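Local atomic coordinates of putative PAS/PAC sensor protein (Nakamurella multipartita DSM 44233, PDB entry 6HMJ), a protein that senses blue light with a flavin mononucleotide-binding light-oxygen-voltage domain and binds RNA, probably through its ANTAR domain, to regulate translation. Residues R72-H78 and A90-T95; V33-A37 and V47-H51; A159-H164 and Q359-L363; A148-V152 and L192-L196. All coordinates share one frame; numbering follows the deposited sequence.

Contact 1: R72-H78 and A90-T95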
# COMPACT_ATOMS: atom_id res chain seq x y z
N ARG A 72 44.28 44.65 -6.10
CA ARG A 72 43.63 43.41 -6.50
C ARG A 72 42.64 42.99 -5.42
O ARG A 72 42.94 43.10 -4.23
CB ARG A 72 44.70 42.33 -6.67
CG ARG A 72 45.70 42.63 -7.78
CD ARG A 72 46.85 41.62 -7.79
NE ARG A 72 47.82 41.89 -8.84
CZ ARG A 72 48.94 41.19 -9.02
NH1 ARG A 72 49.25 40.20 -8.20
NH2 ARG A 72 49.77 41.50 -10.01
N PRO A 73 41.44 42.51 -5.77
CA PRO A 73 40.49 42.12 -4.72
C PRO A 73 41.05 41.02 -3.83
O PRO A 73 41.86 40.19 -4.25
CB PRO A 73 39.28 41.63 -5.52
CG PRO A 73 39.34 42.42 -6.78
CD PRO A 73 40.80 42.58 -7.09
N VAL A 74 40.59 41.02 -2.58
CA VAL A 74 41.05 40.05 -1.58
C VAL A 74 39.85 39.59 -0.76
O VAL A 74 38.95 40.38 -0.46
CB VAL A 74 42.12 40.66 -0.65
CG1 VAL A 74 42.65 39.62 0.32
CG2 VAL A 74 43.25 41.27 -1.47
N VAL A 75 39.84 38.30 -0.41
CA VAL A 75 38.83 37.73 0.47
C VAL A 75 39.54 37.00 1.60
O VAL A 75 40.50 36.27 1.38
CB VAL A 75 37.88 36.78 -0.29
CG1 VAL A 75 36.89 36.14 0.68
CG2 VAL A 75 37.16 37.52 -1.40
N VAL A 76 39.05 37.20 2.83
CA VAL A 76 39.63 36.61 4.02
C VAL A 76 38.52 35.95 4.82
O VAL A 76 37.56 36.63 5.22
CB VAL A 76 40.38 37.65 4.88
CG1 VAL A 76 40.81 37.03 6.20
CG2 VAL A 76 41.59 38.19 4.12
N ASN A 77 38.64 34.65 5.06
CA ASN A 77 37.72 33.93 5.93
C ASN A 77 38.17 34.05 7.37
O ASN A 77 39.36 33.93 7.68
CB ASN A 77 37.65 32.46 5.53
CG ASN A 77 37.13 32.26 4.11
OD1 ASN A 77 36.47 33.13 3.55
ND2 ASN A 77 37.43 31.10 3.53
N HIS A 78 37.22 34.29 8.27
CA HIS A 78 37.53 34.53 9.67
C HIS A 78 36.27 34.33 10.50
O HIS A 78 35.22 33.92 10.00
CB HIS A 78 38.09 35.94 9.87
CG HIS A 78 37.11 37.02 9.53
ND1 HIS A 78 36.19 37.50 10.43
CD2 HIS A 78 36.91 37.72 8.38
CE1 HIS A 78 35.47 38.45 9.86
NE2 HIS A 78 35.89 38.60 8.62
N ALA A 90 32.37 34.25 9.38
CA ALA A 90 32.31 35.52 8.67
C ALA A 90 33.30 35.51 7.52
O ALA A 90 34.12 34.60 7.37
CB ALA A 90 32.59 36.69 9.62
N MET A 91 33.21 36.56 6.71
CA MET A 91 34.04 36.70 5.51
C MET A 91 34.14 38.18 5.19
O MET A 91 33.13 38.89 5.21
CB MET A 91 33.44 35.92 4.34
CG MET A 91 34.22 36.01 3.03
SD MET A 91 33.19 36.29 1.58
CE MET A 91 32.49 37.90 1.95
N THR A 92 35.36 38.65 4.91
CA THR A 92 35.59 40.03 4.52
C THR A 92 36.02 40.07 3.06
O THR A 92 36.88 39.29 2.65
CB THR A 92 36.67 40.68 5.39
OG1 THR A 92 36.25 40.68 6.76
CG2 THR A 92 36.92 42.12 4.96
N THR A 93 35.41 40.96 2.30
CA THR A 93 35.81 41.23 0.92
C THR A 93 36.39 42.64 0.85
O THR A 93 35.84 43.58 1.43
CB THR A 93 34.62 41.11 -0.03
OG1 THR A 93 34.06 39.79 0.07
CG2 THR A 93 35.06 41.35 -1.47
N LEU A 94 37.51 42.77 0.14
CA LEU A 94 38.23 44.03 0.05
C LEU A 94 38.43 44.37 -1.42
O LEU A 94 39.00 43.58 -2.17
CB LEU A 94 39.58 43.95 0.76
CG LEU A 94 39.54 43.53 2.24
CD1 LEU A 94 40.91 43.04 2.67
CD2 LEU A 94 39.09 44.68 3.12
N THR A 95 37.95 45.55 -1.83
CA THR A 95 38.17 46.07 -3.17
C THR A 95 38.75 47.48 -3.07
O THR A 95 38.41 48.24 -2.16
CB THR A 95 36.89 46.08 -4.00
OG1 THR A 95 35.85 46.75 -3.29
CG2 THR A 95 36.44 44.65 -4.29
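His-78 and Thr-92 meet through their side chains on one face of an antiparallel hairpin. Segments 74-78 and 90-95 run antiparallel, their axes at 164°. Val-74, Val-76 and His-78 form hydrogen-bonded pairs with Leu-94, Thr-92 and Ala-90. The bond from Thr-92 N to Val-76 O is nearly straight at 173°. Val-75 faces Thr-93 and Asn-77 faces Met-91 in the non-hydrogen-bonded pairs between them.

The His-78 side chain can be followed outward. CB sets CG between the backbone N and the carbonyl carbon (chi1 64°), which folds the ring back over the partner strand. Ala-90 C lies over the centre of one ring face. ND1 comes 3.8 Å from Ala-90 CB. CE1 is closer to that same methyl. CD2 runs 3.4 Å from Thr-92 OG1. NE2 ends the path in a hydrogen bond of 2.8 Å to Thr-92 OG1, which lies at the ring edge; either atom could be the donor.

On the other face Val-75 CG1 packs on Met-91 CG at 3.6 Å. Met-91 SD passes 3.8 Å from the same methyl. Asn-77 OD1 also lies near Met-91 CG, the two side chains crossing at a slant.

The face with Val-74, Val-76 and His-78 is covered by helix 54-70, where Trp-60 bonds to Thr-92 OG1 and meets the His-78 ring edge-to-face. The face with Val-75 and Thr-93 packs on the second subunit, whose Arg-116 binds the carbonyls of His-78 and Ala-90. Strand 74-82 is one of the sheet's two outermost strands within this chain, and strand 105-112 pairs with the other edge of strand 85-97.

Contact 2: V33-A37 and V47-H51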
# COMPACT_ATOMS: atom_id res chain seq x y z
N VAL A 33 26.78 44.74 13.06
CA VAL A 33 27.35 43.41 12.85
C VAL A 33 28.30 43.05 13.99
O VAL A 33 28.30 41.91 14.48
CB VAL A 33 28.05 43.33 11.48
CG1 VAL A 33 28.90 42.07 11.39
CG2 VAL A 33 27.03 43.37 10.36
N LEU A 34 29.13 44.00 14.41
CA LEU A 34 30.09 43.71 15.47
C LEU A 34 29.39 43.53 16.82
O LEU A 34 29.88 42.77 17.66
CB LEU A 34 31.13 44.83 15.54
CG LEU A 34 31.94 45.05 14.26
CD1 LEU A 34 32.96 46.17 14.43
CD2 LEU A 34 32.63 43.76 13.82
N GLY A 35 28.26 44.20 17.04
CA GLY A 35 27.51 44.03 18.27
C GLY A 35 27.24 45.32 19.01
O GLY A 35 27.06 45.32 20.23
N PHE A 36 27.20 46.44 18.29
CA PHE A 36 27.04 47.75 18.88
C PHE A 36 26.11 48.60 18.04
O PHE A 36 26.09 48.48 16.81
CB PHE A 36 28.38 48.50 19.00
CG PHE A 36 29.30 47.96 20.04
CD1 PHE A 36 30.32 47.09 19.70
CD2 PHE A 36 29.16 48.33 21.37
CE1 PHE A 36 31.18 46.59 20.65
CE2 PHE A 36 30.02 47.83 22.33
CZ PHE A 36 31.03 46.96 21.97
N ALA A 37 25.33 49.45 18.70
CA ALA A 37 24.58 50.44 17.95
C ALA A 37 25.59 51.43 17.36
O ALA A 37 26.68 51.61 17.89
CB ALA A 37 23.59 51.17 18.85
N VAL A 47 39.30 48.36 16.08
CA VAL A 47 38.05 47.84 16.64
C VAL A 47 37.60 46.59 15.89
O VAL A 47 37.14 45.62 16.50
CB VAL A 47 36.96 48.93 16.61
CG1 VAL A 47 35.62 48.36 17.05
CG2 VAL A 47 37.34 50.09 17.52
N VAL A 48 37.70 46.61 14.56
CA VAL A 48 37.35 45.43 13.78
C VAL A 48 38.18 44.23 14.22
O VAL A 48 37.64 43.17 14.55
CB VAL A 48 37.53 45.71 12.27
CG1 VAL A 48 37.40 44.42 11.46
CG2 VAL A 48 36.51 46.74 11.80
N LEU A 49 39.51 44.39 14.24
CA LEU A 49 40.38 43.27 14.60
C LEU A 49 40.07 42.73 16.00
O LEU A 49 40.28 41.54 16.26
CB LEU A 49 41.84 43.68 14.51
CG LEU A 49 42.33 43.99 13.09
CD1 LEU A 49 43.47 45.00 13.13
CD2 LEU A 49 42.75 42.72 12.36
N ALA A 50 39.59 43.59 16.90
CA ALA A 50 39.26 43.15 18.25
C ALA A 50 38.07 42.20 18.27
O ALA A 50 37.92 41.44 19.24
CB ALA A 50 38.98 44.35 19.14
N HIS A 51 37.23 42.21 17.23
CA HIS A 51 36.12 41.28 17.12
C HIS A 51 36.43 40.08 16.23
O HIS A 51 35.55 39.23 16.03
CB HIS A 51 34.87 42.00 16.60
CG HIS A 51 34.33 43.03 17.53
ND1 HIS A 51 34.57 44.38 17.38
CD2 HIS A 51 33.56 42.91 18.64
CE1 HIS A 51 33.97 45.05 18.35
NE2 HIS A 51 33.35 44.18 19.13
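Leu-34 closes helix 28-34 just before a Schellman motif and lays its side chain over His-51 of segment 47-51, in the N-terminal PAS region. Gly-35 is the C-prime residue of that motif. Its positive phi turns the chain, and a side chain here would press on the carbonyl before it.

Leu-34 CB sits over the centre of the imidazole, 4.0 Å from the ring centroid and close to the ring normal. This is a CH-pi contact. The leucine crosses the His-51 side chain at about a right angle. CD1 continues past the ring, 3.8 Å from ND1, and reaches Val-47 CG1 at 4.3 Å. Phe-36 approaches from the turn: its CE1 lies 3.6 Å from His-51 NE2. The two rings meet rim to rim, planes 69° apart, with neither over the other's face. Leu-34 also packs on Leu-43 of the intervening loop.

His-51 CG lies anti to its carbonyl carbon (chi1 -66°), which turns ND1 back to donate to Val-47 O at 3.0 Å. The bond is bent, 134° at the hydrogen, and comes from above the carbonyl plane. It ties the imidazole to its own segment and so presents its face to Leu-34. ND1 is thus spent within segment 47-51, and the contact itself rests on CH-pi and apolar packing, with NE2 near the Phe-36 edge.

Contact 3: A159-H164 and Q359-L363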
# COMPACT_ATOMS: atom_id res chain seq x y z
N ALA A 159 5.97 -8.01 10.31
CA ALA A 159 6.91 -9.11 10.45
C ALA A 159 7.09 -9.86 9.14
O ALA A 159 8.22 -10.23 8.78
CB ALA A 159 6.44 -10.06 11.56
N LEU A 160 6.00 -10.08 8.41
CA LEU A 160 6.10 -10.76 7.12
C LEU A 160 6.89 -9.93 6.12
O LEU A 160 7.66 -10.48 5.32
CB LEU A 160 4.70 -11.06 6.56
CG LEU A 160 3.94 -12.23 7.20
CD1 LEU A 160 2.54 -12.31 6.61
CD2 LEU A 160 4.68 -13.54 7.00
N LEU A 161 6.69 -8.61 6.12
CA LEU A 161 7.48 -7.74 5.26
C LEU A 161 8.96 -7.85 5.60
O LEU A 161 9.81 -7.87 4.70
CB LEU A 161 7.00 -6.30 5.39
CG LEU A 161 5.70 -5.95 4.67
CD1 LEU A 161 5.31 -4.51 4.96
CD2 LEU A 161 5.82 -6.17 3.18
N LYS A 162 9.29 -7.92 6.90
CA LYS A 162 10.68 -8.13 7.29
C LYS A 162 11.17 -9.51 6.86
O LYS A 162 12.30 -9.65 6.37
CB LYS A 162 10.84 -7.96 8.80
CG LYS A 162 10.58 -6.54 9.30
CD LYS A 162 11.11 -6.33 10.71
CE LYS A 162 10.24 -7.01 11.76
NZ LYS A 162 10.70 -6.72 13.14
N TRP A 163 10.33 -10.53 7.04
CA TRP A 163 10.70 -11.88 6.64
C TRP A 163 10.99 -11.95 5.14
O TRP A 163 12.04 -12.46 4.72
CB TRP A 163 9.58 -12.86 7.01
CG TRP A 163 9.76 -14.23 6.45
CD1 TRP A 163 8.98 -14.85 5.51
CD2 TRP A 163 10.79 -15.17 6.78
NE1 TRP A 163 9.46 -16.11 5.25
CE2 TRP A 163 10.57 -16.33 6.02
CE3 TRP A 163 11.88 -15.13 7.66
CZ2 TRP A 163 11.39 -17.44 6.10
CZ3 TRP A 163 12.70 -16.25 7.74
CH2 TRP A 163 12.45 -17.38 6.96
N HIS A 164 10.09 -11.42 4.32
CA HIS A 164 10.26 -11.49 2.88
C HIS A 164 11.39 -10.58 2.40
O HIS A 164 12.01 -10.86 1.37
CB HIS A 164 8.95 -11.13 2.18
CG HIS A 164 7.86 -12.13 2.40
ND1 HIS A 164 8.08 -13.49 2.33
CD2 HIS A 164 6.55 -11.98 2.72
CE1 HIS A 164 6.95 -14.13 2.58
NE2 HIS A 164 6.01 -13.23 2.82
N GLN A 359 1.43 -18.06 5.05
CA GLN A 359 2.05 -16.87 5.64
C GLN A 359 2.01 -16.96 7.16
O GLN A 359 3.01 -16.71 7.84
CB GLN A 359 1.34 -15.60 5.16
CG GLN A 359 1.34 -15.41 3.65
CD GLN A 359 2.72 -15.13 3.08
OE1 GLN A 359 3.59 -14.61 3.78
NE2 GLN A 359 2.92 -15.46 1.81
N LEU A 360 0.85 -17.33 7.72
CA LEU A 360 0.75 -17.53 9.16
C LEU A 360 1.73 -18.59 9.63
O LEU A 360 2.28 -18.50 10.74
CB LEU A 360 -0.68 -17.92 9.54
CG LEU A 360 -1.75 -16.83 9.41
CD1 LEU A 360 -3.12 -17.39 9.78
CD2 LEU A 360 -1.43 -15.63 10.27
N GLU A 361 1.97 -19.62 8.80
CA GLU A 361 2.91 -20.67 9.16
C GLU A 361 4.34 -20.13 9.25
O GLU A 361 5.12 -20.57 10.10
CB GLU A 361 2.83 -21.80 8.14
CG GLU A 361 3.48 -23.12 8.53
CD GLU A 361 3.23 -23.52 9.97
OE1 GLU A 361 2.15 -23.21 10.51
OE2 GLU A 361 4.14 -24.15 10.57
N GLN A 362 4.69 -19.18 8.39
CA GLN A 362 6.03 -18.60 8.44
C GLN A 362 6.24 -17.80 9.72
O GLN A 362 7.32 -17.85 10.31
CB GLN A 362 6.27 -17.73 7.21
CG GLN A 362 7.17 -18.39 6.17
CD GLN A 362 6.83 -17.99 4.75
OE1 GLN A 362 7.55 -17.21 4.12
NE2 GLN A 362 5.73 -18.52 4.23
N LEU A 363 5.22 -17.06 10.16
CA LEU A 363 5.35 -16.31 11.40
C LEU A 363 5.42 -17.24 12.61
O LEU A 363 6.20 -17.02 13.54
CB LEU A 363 4.18 -15.34 11.55
CG LEU A 363 4.05 -14.27 10.46
CD1 LEU A 363 2.77 -13.47 10.66
CD2 LEU A 363 5.26 -13.36 10.43
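Leu-160 and Leu-363 form the close-packed part of this contact, where segment 159-164 of helix 154-167 crosses segment 359-363 of helix 351-372 at 83°. The segment axes approach to 10.4 Å. Leu-160 CD2 meets Leu-363 CD2 at 3.5 Å, the two side chains crossing at about a right angle. Ala-159 CB adds a methyl against the same Leu-363 CD2 at 3.7 Å. Leu-160 CD1 touches Gln-359 CB.

Beside this apolar patch is a buried polar bond. His-164 NE2 donates to Gln-359 OE1 at 2.9 Å, with an angle of 153° at the hydrogen. OE1 lies in the plane of the imidazole, while the amide plane is turned steeply from it. The Gln-359 chain bends at chi2 (-68°) and brings OE1 round to the ring edge. Phe-200 stacks on the imidazole. With an alanine in place of His-164, Gln-359 OE1 would probably lose its donor and Phe-200 its ring partner.

The looser side holds the partly exposed Trp-163 and Gln-362. The Gln-362 amide stands steeply to the indole, with OE1 at the NE1 edge; the modelled separation is too short to be trusted in detail. The arrangement is an orthogonal helix packing. It docks a helix of the ANTAR region on C-terminal helix 351-372, which comes after strand 340-346 of the flavin-binding PAS sheet.

Contact 4: A148-V152 and L192-L196. With GOL (glycerol), chain F.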
# COMPACT_ATOMS: atom_id res chain seq x y z
N ALA A 148 -4.67 -6.56 5.18
CA ALA A 148 -6.00 -6.92 4.72
C ALA A 148 -5.98 -8.07 3.71
O ALA A 148 -6.91 -8.88 3.70
CB ALA A 148 -6.68 -5.69 4.10
N ALA A 149 -4.94 -8.15 2.88
CA ALA A 149 -4.87 -9.22 1.89
C ALA A 149 -4.89 -10.59 2.55
O ALA A 149 -5.62 -11.49 2.12
CB ALA A 149 -3.62 -9.06 1.02
N PHE A 150 -4.08 -10.76 3.60
CA PHE A 150 -4.02 -12.01 4.34
C PHE A 150 -4.78 -11.96 5.66
O PHE A 150 -4.72 -12.92 6.43
CB PHE A 150 -2.56 -12.40 4.62
CG PHE A 150 -1.73 -12.60 3.39
CD1 PHE A 150 -1.87 -13.75 2.62
CD2 PHE A 150 -0.79 -11.66 3.00
CE1 PHE A 150 -1.10 -13.94 1.50
CE2 PHE A 150 -0.02 -11.85 1.87
CZ PHE A 150 -0.17 -12.99 1.12
N ASP A 151 -5.47 -10.86 5.95
CA ASP A 151 -6.23 -10.69 7.19
C ASP A 151 -5.36 -11.02 8.40
O ASP A 151 -5.63 -11.95 9.17
CB ASP A 151 -7.50 -11.54 7.17
CG ASP A 151 -8.40 -11.27 8.36
OD1 ASP A 151 -8.74 -10.09 8.60
OD2 ASP A 151 -8.78 -12.24 9.06
N VAL A 152 -4.30 -10.22 8.58
CA VAL A 152 -3.43 -10.31 9.74
C VAL A 152 -3.27 -8.90 10.31
O VAL A 152 -3.52 -7.91 9.63
CB VAL A 152 -2.04 -10.91 9.39
CG1 VAL A 152 -2.20 -12.32 8.86
CG2 VAL A 152 -1.31 -10.03 8.39
N LEU A 192 -6.67 -12.50 -4.81
CA LEU A 192 -5.67 -11.57 -4.30
C LEU A 192 -4.49 -12.28 -3.64
O LEU A 192 -3.33 -11.96 -3.91
CB LEU A 192 -6.32 -10.59 -3.32
CG LEU A 192 -5.39 -9.58 -2.66
CD1 LEU A 192 -4.60 -8.80 -3.71
CD2 LEU A 192 -6.17 -8.63 -1.77
N ARG A 193 -4.77 -13.25 -2.76
CA ARG A 193 -3.68 -13.86 -2.00
C ARG A 193 -2.73 -14.63 -2.91
O ARG A 193 -1.51 -14.55 -2.75
CB ARG A 193 -4.24 -14.76 -0.90
CG ARG A 193 -5.02 -13.99 0.13
CD ARG A 193 -5.68 -14.90 1.15
NE ARG A 193 -6.45 -14.12 2.12
CZ ARG A 193 -7.27 -14.65 3.02
NH1 ARG A 193 -7.44 -15.97 3.08
NH2 ARG A 193 -7.93 -13.86 3.86
N ARG A 194 -3.27 -15.40 -3.85
CA ARG A 194 -2.43 -16.02 -4.87
C ARG A 194 -1.67 -14.96 -5.65
O ARG A 194 -0.46 -15.10 -5.88
CB ARG A 194 -3.31 -16.86 -5.81
CG ARG A 194 -2.61 -17.46 -7.04
CD ARG A 194 -1.77 -18.67 -6.68
NE ARG A 194 -1.26 -19.33 -7.88
CZ ARG A 194 -2.01 -20.07 -8.70
NH1 ARG A 194 -3.30 -20.24 -8.46
NH2 ARG A 194 -1.47 -20.64 -9.77
N ARG A 195 -2.35 -13.89 -6.04
CA ARG A 195 -1.72 -12.82 -6.79
C ARG A 195 -0.54 -12.23 -6.04
O ARG A 195 0.55 -12.04 -6.60
CB ARG A 195 -2.77 -11.74 -7.09
CG ARG A 195 -2.42 -10.79 -8.21
CD ARG A 195 -3.43 -9.65 -8.25
NE ARG A 195 -4.80 -10.15 -8.10
CZ ARG A 195 -5.82 -9.44 -7.62
NH1 ARG A 195 -5.64 -8.18 -7.23
NH2 ARG A 195 -7.02 -9.99 -7.53
N LEU A 196 -0.73 -11.91 -4.75
CA LEU A 196 0.33 -11.29 -3.97
C LEU A 196 1.48 -12.27 -3.73
O LEU A 196 2.65 -11.87 -3.74
CB LEU A 196 -0.24 -10.78 -2.65
CG LEU A 196 0.64 -9.87 -1.79
CD1 LEU A 196 1.15 -8.68 -2.58
CD2 LEU A 196 -0.16 -9.41 -0.58
C1 GOL F . -9.52 -10.71 2.60
O1 GOL F . -8.34 -11.05 3.24
C2 GOL F . -9.15 -10.26 1.17
O2 GOL F . -8.70 -11.31 0.38
C3 GOL F . -10.44 -9.61 0.62
O3 GOL F . -10.18 -9.27 -0.71
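The CA atoms of Ala-149 and Arg-193 come within 6.2 Å where helix 114-149 ends beside the start of helix 192-202. Arg-193 extends from CG to NE along the helix end. Its NE donates to Ala-149 O at 2.8 Å, and the bond is fairly straight at 161°. The oxygen lies in the guanidinium plane, and the N-H approaches in the carbonyl plane. The aliphatic part of Arg-193 slides past Phe-150 in the opposite direction, CG 4.0 Å from CD1, with ring and guanidinium planes 24° apart.

The helix ends in a Schellman motif with Asp-151, at positive phi, as the C-prime residue. The carbonyls left at such an end would probably favour a positive group nearby. The Asp-151 carboxylate instead forms a salt bridge with Arg-195 of the second subunit.

Apolar packing fills the other side. Ala-149 CB touches Leu-192 CD2 and Leu-196 CD2, both at 3.8 Å. Leu-196 reaches this methyl with CG anti to the backbone N (chi1 -169°), and its CD2 also meets Phe-150 CE2 at 3.5 Å. A glycerol, probably from the crystallisation liquor, accepts at O1 from Arg-193 NH2 at 2.9 Å. A leucine in place of Arg-193 would probably leave Ala-149 O without its NE donor and the bound glycerol with one grip fewer. The glycerol is also bound by Arg-193 NH2 of the second subunit.

The four contacts fall into two groups. Contacts 1 and 2 belong to the N-terminal PAS region; their centres are about 16 Å apart and their nearest atoms about 6 Å, so they do not touch. Helix 54-70 borders both. Contacts 3 and 4 have centres about 12 Å apart and touch directly: Gln-359 CG packs on Phe-150 CE1 at 3.6 Å, and Leu-360 on Val-152. Contacts 1 and 3 are about 62 Å apart between centres, with the long helix 114-149 linking the two groups. Contacts 1 and 4 both touch the second subunit. None lies at the flavin mononucleotide pocket, but helix 351-372 of contact 3 begins just after strand 340-346 of the flavin-binding region's sheet.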